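Local atomic coordinates of telomerase reverse transcriptase (Candida albicans SC5314, PDB entry 6ZDQ), a protein that probably lengthens chromosome ends by reverse-transcribing a template within its own RNA subunit into short telomeric DNA repeats. Residues Leu116-Lys121 with Val187-Asn192; Ser565-Asn570 with Val578-Thr583. All blocks are in the same frame, centred on the assembly; numbering follows the deposited sequence.

Overall arrangement
From the N terminus, the chain first runs through the telomerase RNA-binding domain, where contact 1 brings the turn after helix 99-115 against the arm leading into strand 191-195, closing a loop of 65 residues, about half of it helix. Contact 2 opens much later, past strand 556-559, and closes a loop of only 7 residues onto helix 574-588 in the C-terminal helical region. The two are in series and neither nest nor cross. Their centres lie 15 Å apart, yet they touch: E120 of contact 1 packs on T568 and T569 of contact 2, consistent with the RNA-binding domain meeting the probable thumb as the telomerase ring closes.

Contact 1: residues Leu116-Lys121 with Val187-Asn192; sequences LGANEK and VSLELN
Within the telomerase RNA-binding domain, the turn that leaves helix 99-115 packs against the arm feeding strand 191-195, one half of the two-stranded antiparallel sheet with 178-182. G117, the first residue to break from the helix, has a positive phi (75°), and A118 and N119 follow with left-handed angles; the tight turn is pinned by a hydrogen bond of 3.2 Å from E120 N to G117 O. It presents its backbone and one methyl to two leucines. L191, with CG anti to its carbonyl carbon, spreads its fork over the 117-118 peptide: CD1 lies 3.6 Å from G117 CA, and CG is the same 3.6 Å from A118 N. With no side chain at G117, the leucine lies directly on the main chain. The A118 methyl drops between the two leucines, 3.7 Å from L189 CB and 4.5 Å from L191 CD2, and also faces the L189 carbonyl. L189 takes the crowded rotamer, CG between backbone N and carbonyl carbon (chi1 66°), which turns its tip to E120. The extended glutamate crosses it at about a right angle, OE1 resting 3.2 Å from L189 CD1, while OE2 makes a weak hydrogen bond to T568 OG1. E182 on the neighbouring strand also touches A118 and L191. No hydrogen bond joins the two segments, so the join rests on aliphatic packing against backbone and one carboxylate, a surface contact whose fit depends on the shape of the turn, while the weak bond from E120 to T568 leads out of it.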
ATOM      1  N   LEU A 116      -4.317  -9.881  10.907  1.00 84.90           N
ATOM      2  CA  LEU A 116      -3.816  -8.528  10.676  1.00108.96           C
ATOM      3  C   LEU A 116      -3.606  -8.246   9.193  1.00124.28           C
ATOM      4  O   LEU A 116      -4.370  -7.494   8.575  1.00125.98           O
ATOM      5  CB  LEU A 116      -2.515  -8.336  11.445  1.00 90.44           C
ATOM      6  CG  LEU A 116      -2.598  -8.612  12.948  1.00 84.79           C
ATOM      7  CD1 LEU A 116      -1.245  -8.437  13.612  1.00 84.43           C
ATOM      8  CD2 LEU A 116      -3.636  -7.694  13.572  1.00 94.74           C
ATOM      9  N   GLY A 117      -2.614  -8.889   8.593  1.00124.19           N
ATOM     10  CA  GLY A 117      -2.368  -8.748   7.174  1.00129.23           C
ATOM     11  C   GLY A 117      -1.723  -7.444   6.749  1.00106.44           C
ATOM     12  O   GLY A 117      -1.946  -6.406   7.377  1.00122.27           O
ATOM     13  N   ALA A 118      -0.926  -7.491   5.681  1.00120.50           N
ATOM     14  CA  ALA A 118      -0.437  -6.304   4.976  1.00 94.85           C
ATOM     15  C   ALA A 118       0.197  -5.291   5.930  1.00126.59           C
ATOM     16  O   ALA A 118      -0.288  -4.172   6.113  1.00102.24           O
ATOM     17  CB  ALA A 118      -1.554  -5.654   4.158  1.00 90.69           C
ATOM     18  N   ASN A 119       1.281  -5.727   6.574  1.00121.12           N
ATOM     19  CA  ASN A 119       2.118  -4.856   7.399  1.00118.02           C
ATOM     20  C   ASN A 119       1.365  -4.292   8.601  1.00125.42           C
ATOM     21  O   ASN A 119       1.688  -3.208   9.091  1.00139.15           O
ATOM     22  CB  ASN A 119       2.714  -3.713   6.571  1.00138.14           C
ATOM     23  CG  ASN A 119       3.479  -4.206   5.361  1.00150.89           C
ATOM     24  OD1 ASN A 119       3.134  -3.886   4.222  1.00159.90           O
ATOM     25  ND2 ASN A 119       4.526  -4.987   5.600  1.00136.97           N
ATOM     26  N   GLU A 120       0.349  -5.005   9.081  1.00110.12           N
ATOM     27  CA  GLU A 120      -0.297  -4.658  10.338  1.00 89.55           C
ATOM     28  C   GLU A 120       0.388  -5.401  11.476  1.00112.24           C
ATOM     29  O   GLU A 120       0.740  -6.576  11.342  1.00122.18           O
ATOM     30  CB  GLU A 120      -1.787  -5.000  10.307  1.00 90.38           C
ATOM     31  CG  GLU A 120      -2.632  -4.084   9.438  1.00110.33           C
ATOM     32  CD  GLU A 120      -4.094  -4.488   9.427  1.00125.37           C
ATOM     33  OE1 GLU A 120      -4.758  -4.315   8.383  1.00123.42           O
ATOM     34  OE2 GLU A 120      -4.579  -4.986  10.463  1.00127.19           O
ATOM     35  N   LYS A 121       0.586  -4.708  12.595  1.00114.21           N
ATOM     36  CA  LYS A 121       1.283  -5.276  13.739  1.00117.82           C
ATOM     37  C   LYS A 121       0.524  -4.973  15.022  1.00105.83           C
ATOM     38  O   LYS A 121      -0.115  -3.924  15.156  1.00131.96           O
ATOM     39  CB  LYS A 121       2.722  -4.741  13.860  1.00109.86           C
ATOM     40  CG  LYS A 121       3.659  -5.164  12.737  1.00109.73           C
ATOM     41  CD  LYS A 121       3.626  -4.180  11.577  1.00131.27           C
ATOM     42  CE  LYS A 121       4.541  -4.626  10.448  1.00145.69           C
ATOM     43  NZ  LYS A 121       4.151  -5.960   9.909  1.00125.03           N
ATOM     44  N   VAL A 187      -8.162  -0.544  -1.604  1.00165.87           N
ATOM     45  CA  VAL A 187      -9.224  -0.348  -0.621  1.00173.82           C
ATOM     46  C   VAL A 187      -9.120  -1.385   0.489  1.00160.86           C
ATOM     47  O   VAL A 187      -9.306  -1.073   1.670  1.00151.93           O
ATOM     48  CB  VAL A 187     -10.603  -0.382  -1.310  1.00160.76           C
ATOM     49  CG1 VAL A 187     -10.659  -1.499  -2.339  1.00151.11           C
ATOM     50  CG2 VAL A 187     -11.712  -0.558  -0.280  1.00156.31           C
ATOM     51  N   SER A 188      -8.805  -2.627   0.134  1.00146.87           N
ATOM     52  CA  SER A 188      -8.694  -3.717   1.091  1.00138.32           C
ATOM     53  C   SER A 188      -7.245  -4.178   1.173  1.00123.31           C
ATOM     54  O   SER A 188      -6.636  -4.515   0.152  1.00134.80           O
ATOM     55  CB  SER A 188      -9.598  -4.887   0.697  1.00147.04           C
ATOM     56  OG  SER A 188      -9.480  -5.947   1.629  1.00129.76           O
ATOM     57  N   LEU A 189      -6.701  -4.191   2.389  1.00117.23           N
ATOM     58  CA  LEU A 189      -5.349  -4.673   2.641  1.00131.24           C
ATOM     59  C   LEU A 189      -5.344  -6.092   3.207  1.00115.13           C
ATOM     60  O   LEU A 189      -4.500  -6.432   4.040  1.00102.44           O
ATOM     61  CB  LEU A 189      -4.598  -3.712   3.566  1.00111.89           C
ATOM     62  CG  LEU A 189      -5.007  -3.480   5.024  1.00119.16           C
ATOM     63  CD1 LEU A 189      -3.896  -2.725   5.735  1.00101.40           C
ATOM     64  CD2 LEU A 189      -6.323  -2.723   5.150  1.00104.07           C
ATOM     65  N   GLU A 190      -6.288  -6.924   2.778  1.00126.51           N
ATOM     66  CA  GLU A 190      -6.327  -8.313   3.208  1.00127.05           C
ATOM     67  C   GLU A 190      -5.340  -9.148   2.400  1.00118.55           C
ATOM     68  O   GLU A 190      -5.061  -8.863   1.232  1.00115.66           O
ATOM     69  CB  GLU A 190      -7.741  -8.879   3.058  1.00124.45           C
ATOM     70  CG  GLU A 190      -7.993 -10.165   3.828  1.00136.01           C
ATOM     71  CD  GLU A 190      -9.401 -10.696   3.628  1.00153.18           C
ATOM     72  OE1 GLU A 190      -9.989 -10.431   2.559  1.00163.52           O
ATOM     73  OE2 GLU A 190      -9.921 -11.372   4.541  1.00167.53           O
ATOM     74  N   LEU A 191      -4.808 -10.185   3.037  1.00105.38           N
ATOM     75  CA  LEU A 191      -3.857 -11.085   2.401  1.00 98.11           C
ATOM     76  C   LEU A 191      -4.576 -12.278   1.777  1.00 95.89           C
ATOM     77  O   LEU A 191      -5.693 -12.634   2.159  1.00 88.58           O
ATOM     78  CB  LEU A 191      -2.817 -11.572   3.412  1.00 94.69           C
ATOM     79  CG  LEU A 191      -1.843 -10.528   3.962  1.00 88.61           C
ATOM     80  CD1 LEU A 191      -0.900 -11.145   4.982  1.00 84.95           C
ATOM     81  CD2 LEU A 191      -1.061  -9.896   2.828  1.00102.13           C
ATOM     82  N   ASN A 192      -3.915 -12.892   0.801  1.00 91.14           N
ATOM     83  CA  ASN A 192      -4.405 -14.096   0.142  1.00 89.08           C
ATOM     84  C   ASN A 192      -3.494 -15.263   0.491  1.00102.09           C
ATOM     85  O   ASN A 192      -2.271 -15.167   0.343  1.00 91.43           O
ATOM     86  CB  ASN A 192      -4.469 -13.914  -1.375  1.00 90.00           C
ATOM     87  CG  ASN A 192      -5.615 -13.026  -1.810  1.00 91.60           C
ATOM     88  OD1 ASN A 192      -6.563 -12.800  -1.058  1.00 97.57           O
ATOM     89  ND2 ASN A 192      -5.541 -12.526  -3.037  1.00 92.86           N
TER

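Contact 2: residues Ser565-Asn570 with Val578-Thr583; sequences SLVTTN and VKYLKT
Polar contact here comes down to one weak hydrogen bond: the L566 amide points at the tyrosine hydroxyl, L566 N to Y580 OH 3.4 Å, with a fairly straight angle of 156° at the hydrogen. Y580 delivers its hydroxyl by swinging CG anti to its backbone N (chi1 169°), so that the ring projects from the helix towards the loop. On the loop side, T569 N bonds to L566 O at 3.0 Å, closing a short turn, and T569 OG1 adds a weak bond to the same oxygen. Helix 574-588, which carries Y580, belongs to the C-terminal helical region, probably the thumb as in other telomerases, and segment 565-570 is part of the linker entering it from strand 556-559; the closest atom of the contact is about 4 Å from the nearest atom of the bound RNA. Apolar contacts flank the bond. L566 crosses the tyrosine at about a right angle, its CB 3.8 Å from Y580 CZ; its CG and CD1 lie beside the hydroxyl. V567 works from the ring edge: its CG2, anti to the carbonyl carbon, lies near the ring plane, 4.1 Å from Y580 CD2. That same methyl meets L581 CD2 at 3.7 Å, and both V567 and L581 continue onto helix 602-626, V567 against E618 and K622, L581 against V615 and F619. The Y580 ring also meets that of F571, their planes inclined at about 35°.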
ATOM      1  N   SER A 565     -10.133   2.473   7.140  1.00165.05           N
ATOM      2  CA  SER A 565      -9.344   3.107   8.189  1.00159.08           C
ATOM      3  C   SER A 565      -8.136   2.242   8.536  1.00169.51           C
ATOM      4  O   SER A 565      -8.272   1.037   8.776  1.00151.78           O
ATOM      5  CB  SER A 565     -10.202   3.343   9.437  1.00172.86           C
ATOM      6  OG  SER A 565     -11.394   4.053   9.138  1.00173.71           O
ATOM      7  N   LEU A 566      -6.953   2.865   8.555  1.00168.78           N
ATOM      8  CA  LEU A 566      -5.697   2.200   8.898  1.00170.39           C
ATOM      9  C   LEU A 566      -5.551   1.913  10.387  1.00160.29           C
ATOM     10  O   LEU A 566      -4.577   1.255  10.772  1.00150.00           O
ATOM     11  CB  LEU A 566      -4.505   3.054   8.453  1.00161.39           C
ATOM     12  CG  LEU A 566      -4.315   3.449   6.987  1.00157.30           C
ATOM     13  CD1 LEU A 566      -3.215   4.495   6.883  1.00153.64           C
ATOM     14  CD2 LEU A 566      -3.988   2.242   6.123  1.00162.64           C
ATOM     15  N   VAL A 567      -6.496   2.373  11.214  1.00135.38           N
ATOM     16  CA  VAL A 567      -6.302   2.583  12.652  1.00141.25           C
ATOM     17  C   VAL A 567      -5.580   1.430  13.345  1.00139.69           C
ATOM     18  O   VAL A 567      -4.771   1.656  14.255  1.00125.49           O
ATOM     19  CB  VAL A 567      -7.675   2.858  13.303  1.00114.79           C
ATOM     20  CG1 VAL A 567      -7.637   2.611  14.802  1.00109.05           C
ATOM     21  CG2 VAL A 567      -8.118   4.280  13.002  1.00139.59           C
ATOM     22  N   THR A 568      -5.832   0.192  12.917  1.00151.08           N
ATOM     23  CA  THR A 568      -5.298  -0.968  13.629  1.00172.99           C
ATOM     24  C   THR A 568      -3.776  -0.926  13.734  1.00162.09           C
ATOM     25  O   THR A 568      -3.209  -1.307  14.765  1.00157.54           O
ATOM     26  CB  THR A 568      -5.753  -2.256  12.943  1.00174.39           C
ATOM     27  OG1 THR A 568      -4.937  -3.350  13.381  1.00165.82           O
ATOM     28  CG2 THR A 568      -5.653  -2.119  11.434  1.00166.41           C
ATOM     29  N   THR A 569      -3.098  -0.461  12.687  1.00168.35           N
ATOM     30  CA  THR A 569      -1.642  -0.534  12.633  1.00167.40           C
ATOM     31  C   THR A 569      -1.013   0.550  13.502  1.00165.16           C
ATOM     32  O   THR A 569      -1.204   1.744  13.248  1.00189.55           O
ATOM     33  CB  THR A 569      -1.157  -0.398  11.193  1.00162.80           C
ATOM     34  OG1 THR A 569      -2.060  -1.082  10.315  1.00169.25           O
ATOM     35  CG2 THR A 569       0.228  -1.005  11.047  1.00152.24           C
ATOM     36  N   ASN A 570      -0.280   0.130  14.534  1.00177.47           N
ATOM     37  CA  ASN A 570       0.653   0.935  15.320  1.00183.39           C
ATOM     38  C   ASN A 570      -0.030   1.931  16.245  1.00172.02           C
ATOM     39  O   ASN A 570       0.663   2.615  17.010  1.00181.06           O
ATOM     40  CB  ASN A 570       1.651   1.707  14.443  1.00184.07           C
ATOM     41  CG  ASN A 570       2.245   0.852  13.345  1.00191.81           C
ATOM     42  OD1 ASN A 570       2.272   1.250  12.181  1.00180.76           O
ATOM     43  ND2 ASN A 570       2.719  -0.335  13.708  1.00191.90           N
ATOM     44  N   VAL A 578      -6.354   9.848  17.817  1.00103.63           N
ATOM     45  CA  VAL A 578      -7.045  11.052  17.370  1.00104.47           C
ATOM     46  C   VAL A 578      -6.160  11.867  16.438  1.00106.16           C
ATOM     47  O   VAL A 578      -6.665  12.607  15.585  1.00111.34           O
ATOM     48  CB  VAL A 578      -7.525  11.891  18.571  1.00 99.72           C
ATOM     49  CG1 VAL A 578      -8.367  11.042  19.512  1.00 89.73           C
ATOM     50  CG2 VAL A 578      -6.347  12.523  19.305  1.00130.19           C
ATOM     51  N   LYS A 579      -4.838  11.759  16.582  1.00 98.55           N
ATOM     52  CA  LYS A 579      -3.934  12.448  15.666  1.00106.24           C
ATOM     53  C   LYS A 579      -4.129  11.955  14.239  1.00 95.83           C
ATOM     54  O   LYS A 579      -4.268  12.755  13.306  1.00114.13           O
ATOM     55  CB  LYS A 579      -2.487  12.255  16.116  1.00113.05           C
ATOM     56  CG  LYS A 579      -1.457  12.874  15.190  1.00112.51           C
ATOM     57  CD  LYS A 579      -0.047  12.584  15.676  1.00127.91           C
ATOM     58  CE  LYS A 579       0.992  13.159  14.731  1.00140.74           C
ATOM     59  NZ  LYS A 579       2.379  12.867  15.186  1.00152.25           N
ATOM     60  N   TYR A 580      -4.145  10.634  14.049  1.00 99.13           N
ATOM     61  CA  TYR A 580      -4.384  10.086  12.718  1.00100.64           C
ATOM     62  C   TYR A 580      -5.808  10.368  12.253  1.00105.30           C
ATOM     63  O   TYR A 580      -6.023  10.785  11.109  1.00123.78           O
ATOM     64  CB  TYR A 580      -4.103   8.584  12.700  1.00124.03           C
ATOM     65  CG  TYR A 580      -4.572   7.910  11.428  1.00112.99           C
ATOM     66  CD1 TYR A 580      -3.866   8.054  10.241  1.00127.95           C
ATOM     67  CD2 TYR A 580      -5.726   7.138  11.413  1.00 97.86           C
ATOM     68  CE1 TYR A 580      -4.294   7.444   9.076  1.00121.53           C
ATOM     69  CE2 TYR A 580      -6.162   6.526  10.254  1.00109.06           C
ATOM     70  CZ  TYR A 580      -5.442   6.681   9.089  1.00117.09           C
ATOM     71  OH  TYR A 580      -5.877   6.072   7.934  1.00130.18           O
ATOM     72  N   LEU A 581      -6.797  10.139  13.124  1.00 95.80           N
ATOM     73  CA  LEU A 581      -8.189  10.361  12.742  1.00108.78           C
ATOM     74  C   LEU A 581      -8.427  11.809  12.329  1.00115.03           C
ATOM     75  O   LEU A 581      -9.173  12.076  11.380  1.00109.40           O
ATOM     76  CB  LEU A 581      -9.124   9.971  13.889  1.00103.13           C
ATOM     77  CG  LEU A 581      -9.238   8.481  14.223  1.00 95.05           C
ATOM     78  CD1 LEU A 581     -10.325   8.236  15.261  1.00 91.01           C
ATOM     79  CD2 LEU A 581      -9.494   7.661  12.969  1.00100.85           C
ATOM     80  N   LYS A 582      -7.804  12.756  13.033  1.00119.78           N
ATOM     81  CA  LYS A 582      -7.902  14.157  12.639  1.00115.15           C
ATOM     82  C   LYS A 582      -7.288  14.381  11.262  1.00109.12           C
ATOM     83  O   LYS A 582      -7.926  14.948  10.368  1.00121.94           O
ATOM     84  CB  LYS A 582      -7.223  15.040  13.687  1.00103.87           C
ATOM     85  CG  LYS A 582      -7.275  16.525  13.391  1.00107.11           C
ATOM     86  CD  LYS A 582      -6.584  17.306  14.495  1.00112.08           C
ATOM     87  CE  LYS A 582      -6.645  18.799  14.243  1.00 99.38           C
ATOM     88  NZ  LYS A 582      -6.025  19.562  15.360  1.00130.87           N
ATOM     89  N   THR A 583      -6.045  13.932  11.071  1.00 93.93           N
ATOM     90  CA  THR A 583      -5.393  14.075   9.775  1.00109.64           C
ATOM     91  C   THR A 583      -6.043  13.216   8.698  1.00 97.74           C
ATOM     92  O   THR A 583      -5.840  13.481   7.510  1.00108.71           O
ATOM     93  CB  THR A 583      -3.906  13.727   9.884  1.00 97.42           C
ATOM     94  OG1 THR A 583      -3.759  12.372  10.325  1.00145.72           O
ATOM     95  CG2 THR A 583      -3.212  14.654  10.872  1.00105.50           C
TER